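Local coordinates for protein alkylhalidase CmlS (Streptomyces venezuelae, PDB 3I3L) that takes part in chloramphenicol biosynthesis as a flavin-dependent halogenase that carries its FAD through a covalent bond to the protein, at residues A[229-233]-A[234-238]; A[556-560]-A[561-565]; A[188-191]-A[192-196]; A[72-76]-A[77-81]. One frame throughout, in Å; residues are numbered along the deposited sequence.

Contact 1 (A[229-233]-A[234-238]); sequences ITFED and GWVWM
The ring of Phe231 reaches Gly234 and Val236 because chi1 (70°) sets CG between its own backbone N and carbonyl carbon, folding the ring across the neighbouring strand. One ring face is laid over the peptide there, with Gly234 N 3.9 Å above the plane and over its centre. The CE2 corner comes 3.5 Å from Gly234 C. Val236 comes to the ring obliquely from the side opposite Gly234 N, with CG2 3.9 Å from Phe231 CD2; it offers this methyl because CG2 lies beside its backbone N. Gly234 has no side chain to come between, and at its backbone angles a beta carbon would collide with Asp233 O. The segments form the end of an antiparallel beta hairpin, strands 226-231 and 234-240, closed by a type I turn from Phe231 to Gly234. The evidence is the pairing: Phe231 N donates to Gly234 O at 2.9 Å in an almost straight bond (174°), while the return bond from Gly234 N to Phe231 O is longer, 3.3 Å, and arrives from above the carbonyl plane. Two residues back, Ile229 and Val236 form a second hydrogen-bonded pair, with Val236 N 2.6 Å from Ile229 O. That oxygen also takes a CA-H contact from Trp235 CA at 3.1 Å. Thr230 and Trp235, the non-hydrogen-bonded pair between, send their side chains to the other face of the sheet. There Thr230 OG1 bonds to Glu385 and Trp235 NE1 to Tyr378, and the Trp235 side chain stands about 7 Å from the bound FAD, which Trp237 touches directly.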
# COMPACT_ATOMS: atom_id res chain seq x y z
N ILE A 229 7.28 -2.04 16.89
CA ILE A 229 8.09 -2.70 17.93
C ILE A 229 7.40 -3.95 18.41
O ILE A 229 6.26 -3.91 18.85
CB ILE A 229 8.29 -1.77 19.13
CG1 ILE A 229 8.87 -0.43 18.65
CG2 ILE A 229 9.14 -2.46 20.24
CD1 ILE A 229 9.21 0.58 19.78
N THR A 230 8.06 -5.07 18.19
CA THR A 230 7.50 -6.35 18.54
C THR A 230 7.62 -6.61 20.07
O THR A 230 8.59 -6.20 20.69
CB THR A 230 8.13 -7.50 17.77
OG1 THR A 230 9.51 -7.64 18.14
CG2 THR A 230 8.00 -7.25 16.25
N PHE A 231 6.63 -7.29 20.62
CA PHE A 231 6.69 -7.90 21.97
C PHE A 231 5.91 -9.24 21.90
O PHE A 231 5.49 -9.68 20.80
CB PHE A 231 6.10 -6.94 23.02
CG PHE A 231 4.57 -6.77 22.92
CD1 PHE A 231 3.74 -7.29 23.91
CD2 PHE A 231 3.99 -5.99 21.90
CE1 PHE A 231 2.36 -7.09 23.85
CE2 PHE A 231 2.59 -5.78 21.82
CZ PHE A 231 1.79 -6.36 22.78
N GLU A 232 5.70 -9.87 23.06
CA GLU A 232 5.14 -11.22 23.12
C GLU A 232 3.85 -11.44 22.38
O GLU A 232 3.69 -12.47 21.76
CB GLU A 232 4.89 -11.67 24.61
CG GLU A 232 4.04 -13.02 24.66
CD GLU A 232 3.87 -13.64 26.08
OE1 GLU A 232 3.26 -13.00 26.98
OE2 GLU A 232 4.34 -14.79 26.28
N ASP A 233 2.91 -10.50 22.53
CA ASP A 233 1.55 -10.66 22.06
C ASP A 233 1.27 -9.83 20.79
O ASP A 233 0.08 -9.60 20.43
CB ASP A 233 0.51 -10.24 23.14
CG ASP A 233 0.54 -11.11 24.38
OD1 ASP A 233 0.58 -12.36 24.24
OD2 ASP A 233 0.49 -10.52 25.48
N GLY A 234 2.31 -9.37 20.11
CA GLY A 234 2.11 -8.56 18.87
C GLY A 234 3.11 -7.39 18.71
O GLY A 234 4.30 -7.59 18.93
N TRP A 235 2.65 -6.22 18.24
CA TRP A 235 3.56 -5.12 18.04
C TRP A 235 2.97 -3.81 18.50
O TRP A 235 1.74 -3.69 18.59
CB TRP A 235 4.15 -5.05 16.60
CG TRP A 235 3.15 -5.05 15.46
CD1 TRP A 235 2.60 -6.16 14.84
CD2 TRP A 235 2.59 -3.89 14.80
NE1 TRP A 235 1.72 -5.74 13.88
CE2 TRP A 235 1.72 -4.37 13.81
CE3 TRP A 235 2.80 -2.52 14.92
CZ2 TRP A 235 0.99 -3.50 12.95
CZ3 TRP A 235 2.07 -1.64 14.07
CH2 TRP A 235 1.19 -2.14 13.11
N VAL A 236 3.86 -2.84 18.79
CA VAL A 236 3.46 -1.50 19.22
C VAL A 236 3.83 -0.45 18.17
O VAL A 236 4.97 -0.47 17.68
CB VAL A 236 4.23 -1.12 20.53
CG1 VAL A 236 3.97 0.34 20.95
CG2 VAL A 236 3.88 -2.10 21.66
N TRP A 237 2.89 0.47 17.83
CA TRP A 237 3.26 1.67 17.02
C TRP A 237 3.47 2.93 17.82
O TRP A 237 2.78 3.17 18.82
CB TRP A 237 2.25 1.95 15.93
CG TRP A 237 1.01 2.72 16.31
CD1 TRP A 237 0.92 4.08 16.52
CD2 TRP A 237 -0.34 2.22 16.41
NE1 TRP A 237 -0.36 4.44 16.80
CE2 TRP A 237 -1.17 3.32 16.74
CE3 TRP A 237 -0.91 0.95 16.29
CZ2 TRP A 237 -2.55 3.21 16.93
CZ3 TRP A 237 -2.32 0.82 16.46
CH2 TRP A 237 -3.12 1.98 16.77
N MET A 238 4.42 3.75 17.37
CA MET A 238 4.65 5.05 17.99
C MET A 238 4.76 6.04 16.82
O MET A 238 5.68 5.97 16.06
CB MET A 238 5.92 5.07 18.88
CG MET A 238 5.97 3.98 19.97
SD MET A 238 7.25 4.11 21.25
CE MET A 238 8.57 3.55 20.37

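Contact 2 (A[556-560]-A[561-565]); sequences VRLME and AGLLT
Helix 551-560 ends as the backbone turns at Gly562 to a phi of 73°, which brings Leu563 and Leu564 back beside Leu558 and Met559. Leu558 and Leu563 touch through their outer methyls, CD2 of the first 3.6 Å from CD1 of the second, the two side chains running obliquely across each other. Leu564 comes to a different part of Leu558: its CD1 lies 3.7 Å from Leu558 CB. In both Leu558 and Leu564, CG is anti to the carbonyl carbon and beside the backbone N, a placement that carries the Leu564 branch back toward the helix. Met559 crosses Leu564, its CG 4.0 Å from Leu564 CB, before chi3 (74°) bends the chain away. This is a Schellman motif, defined by two bonds back into the last turn: Gly562 N to Met559 O at 2.9 Å, and a weak one from Leu563 N to Leu558 O. The Leu558-Leu563 contact is the apolar pairing that commonly flanks this cap. Leu558 O has a second donor in Leu564 N, 3.0 Å away and approaching from above the carbonyl plane with the N-H well aimed (166°). Strand 564-568 thus starts directly from the cap and joins the C-terminal domain's small antiparallel sheet, whose strand 473-478 supplies Phe476 against both Met559 and Leu564. On another side of the helix, Arg557 NH2 makes a salt bridge to Glu560 OE1 at 2.8 Å, while Glu560 OE2 accepts a hydrogen bond from Gly578 N.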
# COMPACT_ATOMS: atom_id res chain seq x y z
N VAL A 556 15.09 -7.14 -15.04
CA VAL A 556 14.74 -7.60 -13.68
C VAL A 556 13.23 -7.88 -13.56
O VAL A 556 12.79 -8.88 -12.97
CB VAL A 556 15.24 -6.62 -12.55
CG1 VAL A 556 14.65 -6.99 -11.21
CG2 VAL A 556 16.78 -6.65 -12.45
N ARG A 557 12.43 -6.98 -14.10
CA ARG A 557 10.99 -7.18 -14.05
C ARG A 557 10.57 -8.43 -14.83
O ARG A 557 9.75 -9.19 -14.36
CB ARG A 557 10.22 -5.94 -14.52
CG ARG A 557 10.09 -4.85 -13.44
CD ARG A 557 9.70 -5.48 -12.10
NE ARG A 557 9.81 -4.57 -10.95
CZ ARG A 557 10.90 -4.39 -10.20
NH1 ARG A 557 10.85 -3.55 -9.17
NH2 ARG A 557 12.04 -5.03 -10.45
N LEU A 558 11.17 -8.66 -15.99
CA LEU A 558 10.87 -9.88 -16.77
C LEU A 558 11.28 -11.14 -16.03
O LEU A 558 10.63 -12.19 -16.17
CB LEU A 558 11.47 -9.84 -18.18
CG LEU A 558 10.76 -8.89 -19.13
CD1 LEU A 558 11.69 -8.43 -20.28
CD2 LEU A 558 9.42 -9.48 -19.64
N MET A 559 12.33 -11.04 -15.25
CA MET A 559 12.76 -12.17 -14.47
C MET A 559 11.71 -12.42 -13.37
O MET A 559 11.24 -13.54 -13.24
CB MET A 559 14.20 -12.01 -13.92
CG MET A 559 15.29 -12.16 -15.04
SD MET A 559 17.01 -11.89 -14.61
CE MET A 559 17.35 -13.31 -13.74
N GLU A 560 11.36 -11.37 -12.60
CA GLU A 560 10.34 -11.48 -11.52
C GLU A 560 8.97 -11.93 -12.06
O GLU A 560 8.24 -12.63 -11.37
CB GLU A 560 10.16 -10.17 -10.76
CG GLU A 560 11.23 -9.87 -9.75
CD GLU A 560 11.44 -8.37 -9.49
OE1 GLU A 560 10.80 -7.52 -10.17
OE2 GLU A 560 12.27 -8.03 -8.61
N ALA A 561 8.65 -11.54 -13.29
CA ALA A 561 7.40 -11.95 -13.94
C ALA A 561 7.44 -13.41 -14.38
O ALA A 561 6.41 -13.93 -14.81
CB ALA A 561 7.11 -11.08 -15.12
N GLY A 562 8.60 -14.06 -14.28
CA GLY A 562 8.76 -15.44 -14.73
C GLY A 562 8.80 -15.60 -16.24
O GLY A 562 8.77 -16.71 -16.75
N LEU A 563 8.88 -14.49 -16.97
CA LEU A 563 9.09 -14.52 -18.41
C LEU A 563 10.54 -14.80 -18.86
O LEU A 563 10.72 -15.39 -19.90
CB LEU A 563 8.55 -13.24 -19.06
CG LEU A 563 7.04 -13.10 -19.10
CD1 LEU A 563 6.59 -11.66 -19.17
CD2 LEU A 563 6.43 -13.91 -20.25
N LEU A 564 11.55 -14.34 -18.11
CA LEU A 564 12.95 -14.72 -18.35
C LEU A 564 13.54 -15.58 -17.23
O LEU A 564 13.35 -15.30 -16.02
CB LEU A 564 13.87 -13.48 -18.51
CG LEU A 564 13.83 -12.59 -19.74
CD1 LEU A 564 14.63 -11.35 -19.52
CD2 LEU A 564 14.35 -13.38 -20.94
N THR A 565 14.29 -16.60 -17.65
CA THR A 565 15.10 -17.37 -16.73
C THR A 565 16.57 -17.27 -17.15
O THR A 565 16.90 -17.47 -18.30
CB THR A 565 14.72 -18.83 -16.81
OG1 THR A 565 13.31 -18.94 -16.90
CG2 THR A 565 15.26 -19.58 -15.59

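Contact 3 (A[188-191]-A[192-196])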
# COMPACT_ATOMS: atom_id res chain seq x y z
N GLY A 188 -18.55 0.22 4.63
CA GLY A 188 -19.21 0.58 3.38
C GLY A 188 -20.33 -0.42 3.03
O GLY A 188 -20.19 -1.62 3.28
N PRO A 189 -21.41 0.05 2.44
CA PRO A 189 -22.59 -0.85 2.28
C PRO A 189 -22.50 -1.87 1.15
O PRO A 189 -23.14 -2.91 1.23
CB PRO A 189 -23.77 0.11 2.04
CG PRO A 189 -23.10 1.33 1.39
CD PRO A 189 -21.68 1.44 2.02
N ILE A 190 -21.70 -1.61 0.11
CA ILE A 190 -21.74 -2.49 -1.04
C ILE A 190 -21.14 -3.87 -0.79
O ILE A 190 -21.78 -4.91 -1.11
CB ILE A 190 -21.19 -1.82 -2.34
CG1 ILE A 190 -21.93 -0.50 -2.62
CG2 ILE A 190 -21.25 -2.82 -3.54
CD1 ILE A 190 -21.76 0.04 -4.01
N SER A 191 -19.94 -3.92 -0.22
CA SER A 191 -19.34 -5.27 -0.03
C SER A 191 -20.22 -6.12 0.89
O SER A 191 -20.27 -7.36 0.77
CB SER A 191 -17.92 -5.24 0.53
OG SER A 191 -17.91 -4.50 1.75
N ARG A 192 -20.92 -5.44 1.81
CA ARG A 192 -21.74 -6.15 2.75
C ARG A 192 -23.01 -6.63 2.05
O ARG A 192 -23.38 -7.80 2.11
CB ARG A 192 -22.12 -5.27 3.96
CG ARG A 192 -22.28 -6.09 5.24
CD ARG A 192 -23.35 -7.17 5.08
NE ARG A 192 -22.98 -8.52 5.59
CZ ARG A 192 -23.81 -9.30 6.32
NH1 ARG A 192 -23.40 -10.51 6.75
NH2 ARG A 192 -25.05 -8.87 6.63
N LYS A 193 -23.67 -5.69 1.38
CA LYS A 193 -24.80 -6.03 0.57
C LYS A 193 -24.54 -7.26 -0.33
O LYS A 193 -25.32 -8.23 -0.37
CB LYS A 193 -25.16 -4.79 -0.26
CG LYS A 193 -26.15 -5.03 -1.35
CD LYS A 193 -25.86 -4.07 -2.50
CE LYS A 193 -26.91 -4.24 -3.62
NZ LYS A 193 -28.31 -4.24 -3.08
N LEU A 194 -23.43 -7.25 -1.07
CA LEU A 194 -23.14 -8.33 -2.00
C LEU A 194 -22.58 -9.59 -1.33
O LEU A 194 -22.47 -10.62 -1.98
CB LEU A 194 -22.12 -7.82 -3.02
CG LEU A 194 -22.69 -6.73 -3.92
CD1 LEU A 194 -21.62 -6.17 -4.87
CD2 LEU A 194 -23.89 -7.34 -4.71
N GLY A 195 -22.13 -9.47 -0.07
CA GLY A 195 -21.53 -10.61 0.60
C GLY A 195 -20.27 -11.12 -0.10
O GLY A 195 -20.05 -12.30 -0.17
N VAL A 196 -19.46 -10.22 -0.65
CA VAL A 196 -18.28 -10.66 -1.35
C VAL A 196 -16.99 -10.40 -0.53
O VAL A 196 -15.91 -10.70 -1.02
CB VAL A 196 -18.17 -9.95 -2.74
CG1 VAL A 196 -19.32 -10.40 -3.63
CG2 VAL A 196 -18.18 -8.42 -2.56
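Ile190 and Leu194 lie side by side and point the same way, one turn apart on the short helix 189-194, which ends in a Schellman motif at Gly195. Their contact is methyl against methyl, Ile190 CG2 to Leu194 CD1 at 3.6 Å. The Ile190 branch that does the touching is the one anti to the backbone N; chi1 (-55°) keeps CG1 on the other side, beside that N. Leu194 leans its CG over the preceding turn as well, 3.5 Å from Ile190 O, the oxygen that receives Leu194 N at 2.9 Å nearly along the C=O axis. Both side chains pack on Phe310 of strand 310-312, and Ile190 also meets Val180, so the pair seats this helix on the mixed, mainly parallel sheet of the FAD-binding fold. An alanine in place of Leu194 would remove CG and both methyls, and is likely to open a gap beside Ile190 CG2 and leave Phe310 less covered. Lys193 faces elsewhere: its CB lies 3.1 Å from Pro189 O, the acceptor of its own amide, and its NZ bonds to Val154 O. At the start of the helix Ile190 N donates to Asp182 OD2, while the side chain of Pro189 stands about 4 Å from the bound FAD. The cap rests on positive phi at Gly195 (61°) and on two bonds, Gly195 N to Arg192 O at 3.0 Å and a longer one that ends the helix, in which Val196 N reaches Ser191 O at 3.3 Å, in the carbonyl plane.

Contact 4 (A[72-76]-A[77-81])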
# COMPACT_ATOMS: atom_id res chain seq x y z
N SER A 72 2.45 12.61 -3.54
CA SER A 72 2.58 12.79 -4.96
C SER A 72 1.19 12.98 -5.60
O SER A 72 1.02 13.82 -6.47
CB SER A 72 3.29 11.59 -5.56
OG SER A 72 3.25 11.66 -6.94
N ILE A 73 0.21 12.20 -5.15
CA ILE A 73 -1.10 12.25 -5.75
C ILE A 73 -1.77 13.56 -5.41
O ILE A 73 -2.32 14.24 -6.28
CB ILE A 73 -2.01 11.08 -5.29
CG1 ILE A 73 -1.60 9.76 -5.99
CG2 ILE A 73 -3.52 11.39 -5.62
CD1 ILE A 73 -2.29 8.52 -5.42
N LEU A 74 -1.72 13.92 -4.14
CA LEU A 74 -2.29 15.16 -3.69
C LEU A 74 -1.61 16.38 -4.39
O LEU A 74 -2.24 17.36 -4.68
CB LEU A 74 -2.14 15.27 -2.17
CG LEU A 74 -2.98 14.26 -1.35
CD1 LEU A 74 -2.75 14.46 0.14
CD2 LEU A 74 -4.43 14.42 -1.69
N ASN A 75 -0.33 16.28 -4.65
CA ASN A 75 0.39 17.38 -5.31
C ASN A 75 -0.15 17.53 -6.73
O ASN A 75 -0.50 18.63 -7.11
CB ASN A 75 1.88 17.09 -5.32
CG ASN A 75 2.66 18.08 -6.21
OD1 ASN A 75 3.05 19.14 -5.75
ND2 ASN A 75 2.90 17.71 -7.46
N ARG A 76 -0.28 16.41 -7.48
CA ARG A 76 -0.81 16.41 -8.84
C ARG A 76 -2.29 16.80 -8.94
O ARG A 76 -2.77 17.13 -10.02
CB ARG A 76 -0.55 15.05 -9.51
CG ARG A 76 0.93 14.91 -9.89
CD ARG A 76 1.30 13.55 -10.52
NE ARG A 76 1.42 12.51 -9.50
CZ ARG A 76 0.75 11.34 -9.52
NH1 ARG A 76 0.94 10.45 -8.54
NH2 ARG A 76 -0.08 11.07 -10.52
N LEU A 77 -2.99 16.78 -7.82
CA LEU A 77 -4.38 17.21 -7.76
C LEU A 77 -4.47 18.65 -7.25
O LEU A 77 -5.57 19.16 -7.06
CB LEU A 77 -5.21 16.33 -6.82
CG LEU A 77 -5.61 14.92 -7.32
CD1 LEU A 77 -6.22 14.10 -6.15
CD2 LEU A 77 -6.56 15.03 -8.51
N GLY A 78 -3.31 19.28 -6.97
CA GLY A 78 -3.28 20.73 -6.71
C GLY A 78 -3.33 21.15 -5.26
O GLY A 78 -3.55 22.32 -4.94
N LEU A 79 -3.05 20.23 -4.37
CA LEU A 79 -3.20 20.53 -2.97
C LEU A 79 -1.92 20.98 -2.24
O LEU A 79 -1.94 21.20 -1.01
CB LEU A 79 -3.85 19.33 -2.32
CG LEU A 79 -5.32 19.29 -2.76
CD1 LEU A 79 -5.72 17.88 -2.96
CD2 LEU A 79 -6.13 19.90 -1.74
N GLN A 80 -0.84 21.09 -2.98
CA GLN A 80 0.49 21.35 -2.37
C GLN A 80 0.56 22.54 -1.41
O GLN A 80 1.15 22.46 -0.33
CB GLN A 80 1.58 21.50 -3.41
CG GLN A 80 2.88 21.21 -2.83
CD GLN A 80 2.90 19.82 -2.19
OE1 GLN A 80 2.76 18.79 -2.87
NE2 GLN A 80 3.12 19.79 -0.87
N GLU A 81 -0.02 23.66 -1.82
CA GLU A 81 0.04 24.87 -1.02
C GLU A 81 -0.79 24.71 0.24
O GLU A 81 -0.31 25.01 1.31
CB GLU A 81 -0.50 26.06 -1.82
CG GLU A 81 0.41 26.49 -2.95
CD GLU A 81 0.19 27.95 -3.26
OE1 GLU A 81 -0.87 28.27 -3.87
OE2 GLU A 81 1.07 28.78 -2.87
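Leu74 and Leu79 meet through one methyl each, CD2 to CD1 at 3.9 Å, across the Schellman motif that ends helix 68-76. The two side chains approach at a slant, whereas Ile73 and Leu77 lie alongside each other, CG2 of the isoleucine 3.9 Å from CD1 of the leucine. Beneath these pairs the backbone sets the geometry. Leu79 N donates to Leu74 O at 3.0 Å with a fairly straight N-H (163°), and Gly78 N reaches Asn75 O at 2.9 Å from above the carbonyl plane. Gly78 has positive phi (95°), where a beta carbon would be jammed against Leu77 O, and the reversal lets helix 80-86 start almost at once. Around the first shell stand three helices of the FAD-binding region: Val37 and Leu40 of helix 33-44 cover Leu77 and Leu79, Phe130 and Leu134 of helix 127-140 cover Leu74, and Val336 of helix 327-347 covers Ile73. Further out, Arg76 folds back along its own helix to Ser72, its chain bent at chi3 (-78°), and reaches toward the C-terminal domain, with NH2 bonded to Pro493 O and the guanidinium in a cation-pi contact with Trp117. Were Arg76 a methionine, Ser72 OG and Pro493 O would probably lose their guanidinium donors, and Trp117 would lose its cation. The grip on Ser72 is side-on, two nitrogens to one oxygen lying close to the guanidinium plane: NE is 3.3 Å from Ser72 OG and NH1 is 3.1 Å from it.

Overall arrangement
From the N terminus, contact 4 comes first and closes the bend between helices 68-76 and 80-86. Contact 3 follows, capping helix 189-194 just before strand 197-200. Contact 1 turns strand 226-231 back into strand 234-240, and contact 2 passes from helix 551-560 into strand 564-568. Each closes its own local turn, and the four stand in series, none nested or crossing. Contacts 4, 3 and 1 belong to the FAD-binding region, with centres 31 to 34 Å apart; contacts 1 and 3 come close to the bound FAD, while contact 4 stands further off, its Leu74 side chain about 11 Å away. Contact 2 lies in the C-terminal domain, about 17 Å from contact 4 between nearest atoms.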